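Local coordinates for dihydrodipicolinate reductase N-terminus domain-containing protein (Mycobacterium smegmatis, PDB 6IAQ) that probably catalyses the NADP-dependent reductive amination of ketones to amines, as an amine dehydrogenase with a Rossmann-type cofactor domain, at residues Gly132-Gly137 and Gly323-Asp328; Thr138-Thr143 and Val300-Thr305; Ile314-Ala319 and Arg329-Arg334. All coordinates share one frame; numbering follows the deposited sequence.

Interaction 1: residues Gly132-Gly137 and Gly323-Asp328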
loop_
_atom_site.group_PDB
_atom_site.type_symbol
_atom_site.label_atom_id
_atom_site.label_comp_id
_atom_site.label_asym_id
_atom_site.label_seq_id
_atom_site.Cartn_x
_atom_site.Cartn_y
_atom_site.Cartn_z
ATOM N N GLY A 132 -14.180 -27.331 -0.793
ATOM C CA GLY A 132 -13.794 -26.389 -1.860
ATOM C C GLY A 132 -14.020 -24.922 -1.486
ATOM O O GLY A 132 -13.916 -24.078 -2.385
ATOM N N ALA A 133 -14.288 -24.614 -0.216
ATOM C CA ALA A 133 -14.654 -23.253 0.242
ATOM C C ALA A 133 -13.408 -22.495 0.730
ATOM O O ALA A 133 -12.503 -23.115 1.375
ATOM C CB ALA A 133 -15.700 -23.324 1.338
ATOM N N THR A 134 -13.401 -21.181 0.493
ATOM C CA THR A 134 -12.399 -20.235 1.074
ATOM C C THR A 134 -13.018 -19.490 2.270
ATOM O O THR A 134 -14.161 -19.004 2.124
ATOM C CB THR A 134 -11.881 -19.259 0.013
ATOM O OG1 THR A 134 -11.341 -20.019 -1.084
ATOM C CG2 THR A 134 -10.856 -18.298 0.598
ATOM N N LEU A 135 -12.299 -19.419 3.389
ATOM C CA LEU A 135 -12.652 -18.565 4.559
ATOM C C LEU A 135 -11.578 -17.474 4.714
ATOM O O LEU A 135 -10.368 -17.811 4.745
ATOM C CB LEU A 135 -12.724 -19.391 5.843
ATOM C CG LEU A 135 -13.523 -20.694 5.793
ATOM C CD1 LEU A 135 -13.422 -21.394 7.133
ATOM C CD2 LEU A 135 -14.980 -20.483 5.420
ATOM N N THR A 136 -11.994 -16.211 4.801
ATOM C CA THR A 136 -11.061 -15.045 4.886
ATOM C C THR A 136 -11.590 -14.020 5.895
ATOM O O THR A 136 -12.719 -13.547 5.707
ATOM C CB THR A 136 -10.872 -14.398 3.511
ATOM O OG1 THR A 136 -10.257 -15.356 2.636
ATOM C CG2 THR A 136 -10.034 -13.134 3.588
ATOM N N GLY A 137 -10.804 -13.719 6.915
ATOM C CA GLY A 137 -10.999 -12.551 7.791
ATOM C C GLY A 137 -10.476 -11.285 7.149
ATOM O O GLY A 137 -9.285 -11.259 6.759
ATOM N N GLY A 323 -9.657 -23.314 1.764
ATOM C CA GLY A 323 -8.978 -23.195 3.062
ATOM C C GLY A 323 -9.152 -21.803 3.662
ATOM O O GLY A 323 -9.899 -20.984 3.092
ATOM N N ILE A 324 -8.547 -21.578 4.820
ATOM C CA ILE A 324 -8.352 -20.227 5.402
ATOM C C ILE A 324 -7.304 -19.530 4.535
ATOM O O ILE A 324 -6.158 -20.015 4.502
ATOM C CB ILE A 324 -7.916 -20.279 6.883
ATOM C CG1 ILE A 324 -9.025 -20.839 7.777
ATOM C CG2 ILE A 324 -7.479 -18.895 7.370
ATOM C CD1 ILE A 324 -8.582 -20.945 9.228
ATOM N N VAL A 325 -7.695 -18.469 3.838
ATOM C CA VAL A 325 -6.732 -17.630 3.068
ATOM C C VAL A 325 -6.710 -16.236 3.711
ATOM O O VAL A 325 -7.745 -15.558 3.690
ATOM C CB VAL A 325 -7.089 -17.595 1.570
ATOM C CG1 VAL A 325 -6.064 -16.748 0.814
ATOM C CG2 VAL A 325 -7.148 -19.000 0.954
ATOM N N THR A 326 -5.585 -15.845 4.279
ATOM C CA THR A 326 -5.369 -14.540 4.941
ATOM C C THR A 326 -5.044 -13.462 3.897
ATOM O O THR A 326 -4.499 -13.769 2.826
ATOM C CB THR A 326 -4.288 -14.661 6.014
ATOM O OG1 THR A 326 -3.107 -15.181 5.393
ATOM C CG2 THR A 326 -4.719 -15.565 7.143
ATOM N N VAL A 327 -5.385 -12.223 4.219
ATOM C CA VAL A 327 -5.410 -11.090 3.248
ATOM C C VAL A 327 -3.996 -10.714 2.779
ATOM O O VAL A 327 -3.880 -10.157 1.697
ATOM C CB VAL A 327 -6.148 -9.894 3.865
ATOM C CG1 VAL A 327 -7.642 -10.211 3.966
ATOM C CG2 VAL A 327 -5.532 -9.466 5.197
ATOM N N ASP A 328 -2.969 -10.987 3.561
ATOM C CA ASP A 328 -1.551 -10.811 3.154
ATOM C C ASP A 328 -1.220 -11.701 1.948
ATOM O O ASP A 328 -0.284 -11.347 1.227
ATOM C CB ASP A 328 -0.606 -11.132 4.311
ATOM C CG ASP A 328 -0.779 -12.550 4.840
ATOM O OD1 ASP A 328 -1.841 -12.847 5.393
ATOM O OD2 ASP A 328 0.151 -13.329 4.691
HETATM O O HOH W 1 -7.079 -12.526 6.565
#
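Strand 323-324 closes one edge of the parallel sheet of the Rossmann domain, running alongside strand 134-137 although it comes from almost 190 residues further on. The C-terminal end of the chain thus returns to complete the nucleotide-binding fold. Three backbone bonds fix the parallel register. Gly323 N meets Ala133 O on a lone pair, 2.9 Å away and nearly straight; Gly323 O then accepts Leu135 N, which sits above the carbonyl plane; and Val325 N approaches Leu135 O almost along the C=O axis. Gly323, at phi 112°, has backbone angles that would force a CB against the preceding carbonyl oxygen.

Past the paired residues a side chain takes over the role of the backbone. The CB of Thr136 lies 3.3 Å from Val325 O. Its first torsion (chi1 -63°) holds OG1 beside its own backbone N, and from there Thr136 OG1 donates to Val325 O in the carbonyl plane, on a lone pair, at 2.7 Å. The methyl Thr136 CG2, anti to the backbone N, also lies 3.3 Å from Val325 O and reaches on to Val327 CG1 at 3.8 Å, the two side chains crossing obliquely. One threonine therefore grips a carbonyl beyond the last bridge and packs on a valine two residues later. On the same side, Thr134 CG2 meets Val325 CG2, while Thr134 OG1 turns to Pro321 O. Leu135 and Ile324 occupy the opposite face, where Leu135 packs on Leu124 and Ala128 of helix 118-130. Where the chains diverge, a water bridges them: it donates to Gly137 O at 2.6 Å and accepts from Val327 N.

Interaction 2: residues Thr138-Thr143 and Val300-Thr305. With NAP (NADP nicotinamide-adenine-dinucleotide phosphate), chain F.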
loop_
_atom_site.group_PDB
_atom_site.type_symbol
_atom_site.label_atom_id
_atom_site.label_comp_id
_atom_site.label_asym_id
_atom_site.label_seq_id
_atom_site.Cartn_x
_atom_site.Cartn_y
_atom_site.Cartn_z
ATOM N N THR A 138 -11.327 -10.263 7.046
ATOM C CA THR A 138 -10.954 -8.941 6.497
ATOM C C THR A 138 -11.670 -7.864 7.318
ATOM O O THR A 138 -12.052 -8.146 8.469
ATOM C CB THR A 138 -11.216 -8.907 4.995
ATOM O OG1 THR A 138 -10.888 -7.627 4.457
ATOM C CG2 THR A 138 -12.652 -9.228 4.655
ATOM N N GLY A 139 -11.811 -6.678 6.736
ATOM C CA GLY A 139 -12.315 -5.475 7.418
ATOM C C GLY A 139 -11.295 -4.357 7.354
ATOM O O GLY A 139 -10.428 -4.347 6.391
ATOM N N TYR A 140 -11.379 -3.444 8.327
ATOM C CA TYR A 140 -10.573 -2.191 8.335
ATOM C C TYR A 140 -9.080 -2.538 8.245
ATOM O O TYR A 140 -8.325 -1.906 7.458
ATOM C CB TYR A 140 -10.869 -1.368 9.590
ATOM C CG TYR A 140 -9.953 -0.169 9.693
ATOM C CD1 TYR A 140 -10.040 0.861 8.771
ATOM C CD2 TYR A 140 -8.940 -0.130 10.632
ATOM C CE1 TYR A 140 -9.164 1.924 8.795
ATOM C CE2 TYR A 140 -8.080 0.953 10.704
ATOM C CZ TYR A 140 -8.181 1.969 9.768
ATOM O OH TYR A 140 -7.322 3.029 9.830
ATOM N N GLN A 141 -8.654 -3.527 9.015
ATOM C CA GLN A 141 -7.217 -3.845 9.260
ATOM C C GLN A 141 -6.535 -4.237 7.947
ATOM O O GLN A 141 -5.299 -4.023 7.841
ATOM C CB GLN A 141 -7.003 -4.971 10.273
ATOM C CG GLN A 141 -8.017 -5.041 11.419
ATOM C CD GLN A 141 -9.080 -6.049 11.071
ATOM O OE1 GLN A 141 -9.802 -5.859 10.093
ATOM N NE2 GLN A 141 -9.066 -7.195 11.765
ATOM N N ASP A 142 -7.274 -4.827 7.006
ATOM C CA ASP A 142 -6.739 -5.495 5.785
ATOM C C ASP A 142 -5.695 -4.565 5.111
ATOM O O ASP A 142 -4.542 -4.971 4.949
ATOM C CB ASP A 142 -7.909 -5.854 4.878
ATOM C CG ASP A 142 -7.612 -6.587 3.589
ATOM O OD1 ASP A 142 -6.486 -6.433 3.050
ATOM O OD2 ASP A 142 -8.552 -7.288 3.107
ATOM N N THR A 143 -6.104 -3.368 4.729
ATOM C CA THR A 143 -5.220 -2.336 4.140
ATOM C C THR A 143 -4.477 -1.571 5.238
ATOM O O THR A 143 -3.232 -1.527 5.194
ATOM C CB THR A 143 -6.000 -1.393 3.232
ATOM O OG1 THR A 143 -6.596 -2.141 2.195
ATOM C CG2 THR A 143 -5.110 -0.339 2.628
ATOM N N VAL A 300 -9.195 8.991 9.424
ATOM C CA VAL A 300 -9.388 7.814 8.538
ATOM C C VAL A 300 -10.815 7.303 8.694
ATOM O O VAL A 300 -11.335 7.232 9.812
ATOM C CB VAL A 300 -8.328 6.745 8.859
ATOM C CG1 VAL A 300 -8.428 6.223 10.284
ATOM C CG2 VAL A 300 -8.377 5.622 7.848
ATOM N N PRO A 301 -11.529 7.032 7.577
ATOM C CA PRO A 301 -12.914 6.541 7.640
ATOM C C PRO A 301 -13.012 5.045 7.980
ATOM O O PRO A 301 -13.272 4.245 7.094
ATOM C CB PRO A 301 -13.442 6.832 6.230
ATOM C CG PRO A 301 -12.209 6.732 5.365
ATOM C CD PRO A 301 -11.099 7.334 6.201
ATOM N N THR A 302 -12.778 4.706 9.252
ATOM C CA THR A 302 -12.702 3.298 9.725
ATOM C C THR A 302 -14.017 2.573 9.392
ATOM O O THR A 302 -13.978 1.496 8.850
ATOM C CB THR A 302 -12.399 3.248 11.224
ATOM O OG1 THR A 302 -11.282 4.105 11.478
ATOM C CG2 THR A 302 -12.130 1.843 11.741
ATOM N N GLN A 303 -15.148 3.150 9.741
ATOM C CA GLN A 303 -16.473 2.519 9.557
ATOM C C GLN A 303 -16.685 2.202 8.070
ATOM O O GLN A 303 -17.035 1.078 7.741
ATOM C CB GLN A 303 -17.574 3.446 10.083
ATOM C CG GLN A 303 -18.948 2.782 10.092
ATOM C CD GLN A 303 -20.054 3.804 10.090
ATOM O OE1 GLN A 303 -20.280 4.482 9.095
ATOM N NE2 GLN A 303 -20.746 3.923 11.205
ATOM N N THR A 304 -16.515 3.162 7.180
ATOM C CA THR A 304 -16.834 2.933 5.760
ATOM C C THR A 304 -15.859 1.896 5.203
ATOM O O THR A 304 -16.346 0.996 4.478
ATOM C CB THR A 304 -16.834 4.218 4.935
ATOM O OG1 THR A 304 -17.669 5.182 5.564
ATOM C CG2 THR A 304 -17.301 3.987 3.513
ATOM N N THR A 305 -14.555 2.003 5.487
ATOM C CA THR A 305 -13.527 1.133 4.854
ATOM C C THR A 305 -13.542 -0.254 5.515
ATOM O O THR A 305 -13.000 -1.210 4.913
ATOM C CB THR A 305 -12.130 1.764 4.842
ATOM O OG1 THR A 305 -11.681 1.973 6.187
ATOM C CG2 THR A 305 -12.082 3.067 4.063
HETATM P PA NAP F . -23.766 -5.407 15.711
HETATM O O1A NAP F . -24.450 -4.241 15.170
HETATM O O2A NAP F . -23.900 -5.877 17.190
HETATM O O5B NAP F . -24.161 -6.653 14.733
HETATM C C5B NAP F . -23.937 -8.024 15.090
HETATM C C4B NAP F . -25.000 -8.869 14.401
HETATM O O4B NAP F . -24.801 -10.258 14.649
HETATM C C3B NAP F . -26.460 -8.561 14.832
HETATM O O3B NAP F . -27.169 -8.364 13.585
HETATM C C2B NAP F . -26.988 -9.821 15.513
HETATM O O2B NAP F . -28.358 -10.137 15.180
HETATM C C1B NAP F . -26.139 -10.831 14.805
HETATM N N9A NAP F . -25.939 -12.124 15.457
HETATM C C8A NAP F . -25.404 -12.403 16.663
HETATM N N7A NAP F . -25.338 -13.733 16.797
HETATM C C5A NAP F . -25.757 -14.284 15.634
HETATM C C6A NAP F . -25.925 -15.642 15.056
HETATM N N6A NAP F . -25.620 -16.725 15.759
HETATM N N1A NAP F . -26.402 -15.756 13.818
HETATM C C2A NAP F . -26.721 -14.699 13.043
HETATM N N3A NAP F . -26.600 -13.424 13.477
HETATM C C4A NAP F . -26.161 -13.219 14.751
HETATM O O3 NAP F . -22.138 -5.304 15.502
HETATM P PN NAP F . -21.381 -4.683 14.163
HETATM O O1N NAP F . -20.909 -3.277 14.365
HETATM O O2N NAP F . -22.164 -4.977 12.932
HETATM O O5D NAP F . -20.144 -5.681 14.342
HETATM C C5D NAP F . -20.168 -7.097 14.120
HETATM C C4D NAP F . -18.842 -7.776 14.322
HETATM O O4D NAP F . -17.925 -7.274 13.294
HETATM C C3D NAP F . -18.283 -7.502 15.689
HETATM O O3D NAP F . -17.695 -8.648 16.278
HETATM C C2D NAP F . -17.212 -6.439 15.409
HETATM O O2D NAP F . -16.216 -6.471 16.440
HETATM C C1D NAP F . -16.751 -6.846 13.980
HETATM N N1N NAP F . -16.151 -5.713 13.252
HETATM C C2N NAP F . -14.969 -5.900 12.695
HETATM C C3N NAP F . -14.344 -4.839 12.055
HETATM C C7N NAP F . -13.013 -5.020 11.358
HETATM O O7N NAP F . -12.470 -3.990 10.962
HETATM N N7N NAP F . -12.486 -6.240 11.152
HETATM C C4N NAP F . -14.987 -3.603 12.002
HETATM C C5N NAP F . -16.235 -3.432 12.593
HETATM C C6N NAP F . -16.786 -4.528 13.208
HETATM P P2B NAP F . -29.576 -9.180 15.568
HETATM O O1X NAP F . -29.471 -7.924 14.753
HETATM O O2X NAP F . -30.810 -9.905 15.033
HETATM O O3X NAP F . -29.363 -9.118 17.084
#
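With CG anti to its backbone N (chi1 174°), Tyr140 extends its ring from the turn after strand 134-137 toward the start of helix 302-312, and chi2 of 67° sets the ring's turn about the CB-CG bond. In Thr302, chi1 of -49° sets OG1 beside the backbone N and leaves the methyl CG2 anti to it; Thr302 CG2 thus stands over one face of the Tyr140 ring in a CH-pi contact, 3.8 Å from the centroid and offset toward the rim. Thr305 comes in at the edge: Thr305 OG1 lies in the ring plane, 3.3 Å from Tyr140 CD1. That hydroxyl donates to Pro301 O, which also accepts Thr305 N, so two bonds from one residue grip the N-cap carbonyl. At the far end Tyr140 OH meets Val300 tip to tip, between CG1 and CG2.

The same turn binds the carboxamide of the cofactor. Tyr140 N donates to NAP O7N at 2.9 Å, while Gln141, its chain bent at chi2, brings OE1 back to accept from NAP N7N. At Gly139 a CB would collide with NAP N7N. Thr138 OG1 donates to the anti lone pair of Asp142 OD2, tying the turn to the first part of the helix; this carboxylate oxygen also forms a salt bridge with Arg313.

The ring is enclosed further by Phe144 and, edge-to-face, by Trp145, both on helix 141-153. That helix and helix 302-312 are thus joined beside the nicotinamide end of the pocket, with Pro291 of the second subunit packing on Thr304 and Thr305.

Interaction 3: residues Ile314-Ala319 and Arg329-Arg334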
loop_
_atom_site.group_PDB
_atom_site.type_symbol
_atom_site.label_atom_id
_atom_site.label_comp_id
_atom_site.label_asym_id
_atom_site.label_seq_id
_atom_site.Cartn_x
_atom_site.Cartn_y
_atom_site.Cartn_z
ATOM N N ILE A 314 -14.676 -9.748 -2.014
ATOM C CA ILE A 314 -15.554 -10.916 -2.326
ATOM C C ILE A 314 -15.047 -11.624 -3.587
ATOM O O ILE A 314 -14.919 -12.851 -3.576
ATOM C CB ILE A 314 -17.042 -10.523 -2.396
ATOM C CG1 ILE A 314 -17.609 -10.296 -0.987
ATOM C CG2 ILE A 314 -17.850 -11.573 -3.156
ATOM C CD1 ILE A 314 -18.915 -9.562 -0.985
ATOM N N PRO A 315 -14.728 -10.937 -4.706
ATOM C CA PRO A 315 -14.215 -11.643 -5.889
ATOM C C PRO A 315 -12.903 -12.389 -5.609
ATOM O O PRO A 315 -12.712 -13.467 -6.169
ATOM C CB PRO A 315 -14.003 -10.562 -6.953
ATOM C CG PRO A 315 -14.905 -9.423 -6.507
ATOM C CD PRO A 315 -14.992 -9.526 -4.992
ATOM N N ASP A 316 -12.037 -11.811 -4.766
ATOM C CA ASP A 316 -10.732 -12.404 -4.401
ATOM C C ASP A 316 -10.989 -13.697 -3.665
ATOM O O ASP A 316 -10.305 -14.667 -3.968
ATOM C CB ASP A 316 -9.867 -11.459 -3.566
ATOM C CG ASP A 316 -9.500 -10.160 -4.265
ATOM O OD1 ASP A 316 -9.608 -10.126 -5.529
ATOM O OD2 ASP A 316 -9.135 -9.197 -3.546
ATOM N N VAL A 317 -11.956 -13.703 -2.733
ATOM C CA VAL A 317 -12.176 -14.854 -1.817
ATOM C C VAL A 317 -12.837 -15.971 -2.639
ATOM O O VAL A 317 -12.424 -17.120 -2.494
ATOM C CB VAL A 317 -12.978 -14.424 -0.569
ATOM C CG1 VAL A 317 -13.516 -15.604 0.214
ATOM C CG2 VAL A 317 -12.117 -13.546 0.344
ATOM N N ILE A 318 -13.756 -15.639 -3.549
ATOM C CA ILE A 318 -14.360 -16.669 -4.445
ATOM C C ILE A 318 -13.259 -17.304 -5.299
ATOM O O ILE A 318 -13.181 -18.546 -5.322
ATOM C CB ILE A 318 -15.516 -16.102 -5.279
ATOM C CG1 ILE A 318 -16.695 -15.725 -4.367
ATOM C CG2 ILE A 318 -15.916 -17.117 -6.353
ATOM C CD1 ILE A 318 -17.717 -14.844 -5.026
ATOM N N ALA A 319 -12.400 -16.492 -5.917
ATOM C CA ALA A 319 -11.325 -16.946 -6.836
ATOM C C ALA A 319 -10.164 -17.628 -6.091
ATOM O O ALA A 319 -9.369 -18.296 -6.759
ATOM C CB ALA A 319 -10.829 -15.763 -7.635
ATOM N N ARG A 329 -1.957 -12.793 1.724
ATOM C CA ARG A 329 -1.684 -13.794 0.661
ATOM C C ARG A 329 -2.587 -13.549 -0.552
ATOM O O ARG A 329 -2.360 -14.190 -1.598
ATOM C CB ARG A 329 -1.901 -15.220 1.189
ATOM C CG ARG A 329 -0.936 -15.624 2.292
ATOM C CD ARG A 329 -0.926 -17.131 2.539
ATOM N N LEU A 330 -3.576 -12.657 -0.454
ATOM C CA LEU A 330 -4.508 -12.400 -1.583
ATOM C C LEU A 330 -3.859 -11.407 -2.538
ATOM O O LEU A 330 -2.940 -10.696 -2.144
ATOM C CB LEU A 330 -5.826 -11.863 -1.026
ATOM C CG LEU A 330 -6.675 -12.885 -0.274
ATOM C CD1 LEU A 330 -7.881 -12.208 0.344
ATOM C CD2 LEU A 330 -7.122 -14.023 -1.185
ATOM N N PRO A 331 -4.293 -11.336 -3.812
ATOM C CA PRO A 331 -3.795 -10.301 -4.717
ATOM C C PRO A 331 -4.120 -8.912 -4.144
ATOM O O PRO A 331 -4.948 -8.805 -3.214
ATOM C CB PRO A 331 -4.533 -10.556 -6.041
ATOM C CG PRO A 331 -5.732 -11.385 -5.646
ATOM C CD PRO A 331 -5.285 -12.208 -4.455
ATOM N N ARG A 332 -3.468 -7.887 -4.684
ATOM C CA ARG A 332 -3.654 -6.505 -4.204
ATOM C C ARG A 332 -5.144 -6.157 -4.244
ATOM O O ARG A 332 -5.820 -6.388 -5.251
ATOM C CB ARG A 332 -2.845 -5.470 -4.991
ATOM C CG ARG A 332 -2.679 -4.179 -4.189
ATOM C CD ARG A 332 -2.355 -2.903 -4.959
ATOM N NE ARG A 332 -3.475 -2.494 -5.794
ATOM C CZ ARG A 332 -3.450 -2.349 -7.118
ATOM N NH1 ARG A 332 -4.558 -2.036 -7.771
ATOM N NH2 ARG A 332 -2.349 -2.590 -7.803
ATOM N N LEU A 333 -5.641 -5.566 -3.167
ATOM C CA LEU A 333 -7.010 -5.029 -3.130
ATOM C C LEU A 333 -7.127 -3.951 -4.213
ATOM O O LEU A 333 -6.184 -3.142 -4.388
ATOM C CB LEU A 333 -7.242 -4.468 -1.729
ATOM C CG LEU A 333 -8.673 -4.082 -1.426
ATOM C CD1 LEU A 333 -9.602 -5.297 -1.499
ATOM C CD2 LEU A 333 -8.729 -3.447 -0.039
ATOM N N ARG A 334 -8.209 -3.983 -4.988
ATOM C CA ARG A 334 -8.393 -3.038 -6.101
ATOM C C ARG A 334 -9.835 -2.514 -6.113
ATOM O O ARG A 334 -10.779 -3.196 -5.626
ATOM C CB ARG A 334 -7.924 -3.614 -7.453
ATOM C CG ARG A 334 -8.253 -5.081 -7.720
ATOM C CD ARG A 334 -7.253 -5.820 -8.619
ATOM N NE ARG A 334 -6.747 -4.957 -9.672
ATOM C CZ ARG A 334 -5.467 -4.697 -9.916
ATOM N NH1 ARG A 334 -4.495 -5.292 -9.246
ATOM N NH2 ARG A 334 -5.143 -3.857 -10.875
HETATM O O HOH W 2 -7.953 -7.939 -5.911
#
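Asp316 and Pro331 run alongside each other in opposing senses, each pointing into the other's segment, with Asp316 OD1 4.1 Å from Pro331 CG. The aspartate points from the helix toward the 329-334 segment, its CG beside the backbone N (chi1 -61°) and anti to the carbonyl carbon, and Leu330, from that segment, also points toward the helix. Leu330 CD2 comes to 4.4 Å from Asp316 CB. Its other methyl, CD1, meets Val317 CG2, and Leu333 CD1 approaches Asp316 OD2; all these touches are loose.

Helix 314-319 is the short helix just before strand 323-324, the last strand of the Rossmann sheet, and the irregular chain leaving that strand comes back against the helix. Val317 faces the sheet, where it packs on Ile77 and Thr136.

No direct hydrogen bond spans the two segments, but a water does: it donates to Asp316 OD1 at 2.8 Å and to Arg332 O at 2.7 Å. The carboxylate also forms salt bridges with Arg313 through OD2 and Arg336 through OD1, a pairing that would be expected to keep it ionised. Arg332 starts away from the helix at CB, and its NE donates to Leu333 O from above the carbonyl plane. Arg332 NH1 sits 3.4 Å above the guanidinium plane of Arg334, toward its rim, with the two groups tilted against each other, and both bind Asp214 of the second subunit.

Interactions 1 and 3 are neighbours woven through each other along the chain: helix 314-319 leads, through a short connection, into strand 323-324, and Val317 CG2 lies 3.5 Å from Thr136 OG1. Interaction 2 is nested within the long loop that interaction 1 closes, and it continues directly from strand 134-137; Val327 CG1 touches Asp142 OD2 where the two meet. Interactions 1 and 2 are the more buried, one bonded by sheet backbone and the other packed round an aromatic ring at the cofactor. Interaction 3, with Pro331 exposed, joins its segments by loose packing and one water, its charges being paired with residues beyond them. Interactions 2 and 3 both reach the second subunit, unlike interaction 1.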